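Local coordinates for protein 3-phosphoshikimate 1-carboxyvinyltransferase (Streptomyces sviceus, PDB 7M0O) that probably transfers the enolpyruvyl group of phosphoenolpyruvate to the 5-hydroxyl of shikimate-3-phosphate, the sixth step of the chorismate pathway, at residues V184-T187 and L188-R192. Residues are numbered along the deposited sequence; the frame is centred on the assembly and turned at random.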
loop_
_atom_site.group_PDB
_atom_site.type_symbol
_atom_site.label_atom_id
_atom_site.label_comp_id
_atom_site.label_asym_id
_atom_site.label_seq_id
_atom_site.Cartn_x
_atom_site.Cartn_y
_atom_site.Cartn_z
ATOM N N VAL A 184 6.492 -8.190 1.483
ATOM C CA VAL A 184 6.780 -9.400 0.726
ATOM C C VAL A 184 5.666 -10.433 0.898
ATOM O O VAL A 184 5.338 -11.150 -0.054
ATOM C CB VAL A 184 8.170 -9.966 1.095
ATOM C CG1 VAL A 184 9.200 -8.846 1.169
ATOM C CG2 VAL A 184 8.126 -10.772 2.385
ATOM N N GLU A 185 5.034 -10.517 2.078
ATOM C CA GLU A 185 3.985 -11.525 2.220
ATOM C C GLU A 185 2.774 -11.200 1.352
ATOM O O GLU A 185 2.114 -12.120 0.855
ATOM C CB GLU A 185 3.549 -11.677 3.679
ATOM C CG GLU A 185 2.673 -12.920 3.942
ATOM C CD GLU A 185 2.924 -14.077 2.968
ATOM O OE1 GLU A 185 1.984 -14.464 2.232
ATOM O OE2 GLU A 185 4.053 -14.627 2.963
ATOM N N ILE A 186 2.467 -9.913 1.164
ATOM C CA ILE A 186 1.386 -9.527 0.256
ATOM C C ILE A 186 1.721 -9.925 -1.179
ATOM O O ILE A 186 0.856 -10.424 -1.916
ATOM C CB ILE A 186 1.100 -8.018 0.373
ATOM C CG1 ILE A 186 0.555 -7.704 1.770
ATOM C CG2 ILE A 186 0.124 -7.534 -0.728
ATOM C CD1 ILE A 186 0.501 -6.233 2.046
ATOM N N THR A 187 2.975 -9.714 -1.603
ATOM C CA THR A 187 3.349 -10.103 -2.962
ATOM C C THR A 187 3.187 -11.607 -3.157
ATOM O O THR A 187 2.652 -12.057 -4.178
ATOM C CB THR A 187 4.783 -9.683 -3.278
ATOM O OG1 THR A 187 4.924 -8.261 -3.175
ATOM C CG2 THR A 187 5.165 -10.115 -4.698
ATOM N N LEU A 188 3.604 -12.402 -2.168
ATOM C CA LEU A 188 3.509 -13.847 -2.330
ATOM C C LEU A 188 2.057 -14.312 -2.353
ATOM O O LEU A 188 1.706 -15.217 -3.116
ATOM C CB LEU A 188 4.290 -14.557 -1.226
ATOM C CG LEU A 188 5.789 -14.250 -1.176
ATOM C CD1 LEU A 188 6.497 -15.184 -0.210
ATOM C CD2 LEU A 188 6.423 -14.351 -2.550
ATOM N N ALA A 189 1.195 -13.701 -1.534
ATOM C CA ALA A 189 -0.208 -14.094 -1.534
ATOM C C ALA A 189 -0.880 -13.755 -2.862
ATOM O O ALA A 189 -1.738 -14.510 -3.345
ATOM C CB ALA A 189 -0.941 -13.423 -0.375
ATOM N N MET A 190 -0.521 -12.617 -3.459
ATOM C CA MET A 190 -1.119 -12.254 -4.741
ATOM C C MET A 190 -0.648 -13.197 -5.843
ATOM O O MET A 190 -1.440 -13.619 -6.698
ATOM C CB MET A 190 -0.803 -10.793 -5.074
ATOM C CG MET A 190 -1.457 -9.797 -4.094
ATOM S SD MET A 190 -1.194 -8.061 -4.502
ATOM C CE MET A 190 -2.098 -7.951 -6.057
ATOM N N MET A 191 0.637 -13.562 -5.828
ATOM C CA MET A 191 1.123 -14.549 -6.784
ATOM C C MET A 191 0.377 -15.875 -6.632
ATOM O O MET A 191 0.097 -16.551 -7.633
ATOM C CB MET A 191 2.637 -14.727 -6.621
ATOM C CG MET A 191 3.479 -13.490 -7.032
ATOM S SD MET A 191 5.243 -13.625 -6.649
ATOM C CE MET A 191 5.715 -14.953 -7.771
ATOM N N ARG A 192 0.006 -16.242 -5.393
ATOM C CA ARG A 192 -0.769 -17.467 -5.179
ATOM C C ARG A 192 -2.154 -17.353 -5.800
ATOM O O ARG A 192 -2.658 -18.322 -6.383
ATOM C CB ARG A 192 -0.877 -17.794 -3.684
ATOM C CG ARG A 192 0.384 -18.384 -3.070
ATOM C CD ARG A 192 0.133 -18.977 -1.680
ATOM N NE ARG A 192 -0.050 -17.942 -0.665
ATOM C CZ ARG A 192 0.938 -17.402 0.045
ATOM N NH1 ARG A 192 2.192 -17.795 -0.148
ATOM N NH2 ARG A 192 0.676 -16.466 0.949
HETATM O O HOH W 1 4.022 -17.065 2.353
#
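Glu185 OE1 receives Arg192 NH2 at 2.7 Å in an i to i+7 salt bridge, about two turns long, on helix 182-193 of the EPSP synthase fold. The donor comes to the syn side of the carboxylate, and the carboxylate and guanidinium planes lie only 11° apart, although the N-H is bent, at 142°, from a straight line to OE1. A water closes the second side of the pair: it donates to Glu185 OE2 and accepts from Arg192 NH1, the latter at 3.2 Å. In Glu185, CG is anti to the backbone N (chi1 -168°) and the chain bends at chi2, which carries the carboxylate along the helix toward Arg192. Leu188 O faces the centre of the Arg192 guanidinium, 3.8 Å from its plane. An alanine at Arg192 takes away the guanidinium, which would probably leave the Glu185 carboxylate without its charged mate and freer to turn, and the bridging water with one anchor fewer.

The backbone beneath is regular alpha helix, with Leu188 N, Ala189 N, Met190 N and Met191 N each bonded to the carbonyl four residues earlier. Leu188 reaches Leu161 of helix 155-163 from beside the Glu185 carboxylate, the two side chains crossing at about a right angle; Met191 touches Leu161 as well, while Met190 rests on Ile10 and Ala14 of helix 8-20. Thr187 OG1 is hydrogen-bonded to Arg13 NE of helix 8-20 and to Thr158 OG1 of helix 155-163, so this buried threonine ties the helix to an arginine predicted to bind shikimate-3-phosphate. In each of two i to i+4 pairs the side chains lie alongside one another, pointing the same way: Ile186 CG2 touches Met190 SD, and Thr187 CG2 lies 4.0 Å from Met191 SD, while Met191 CG sits 3.3 Å from Thr187 O.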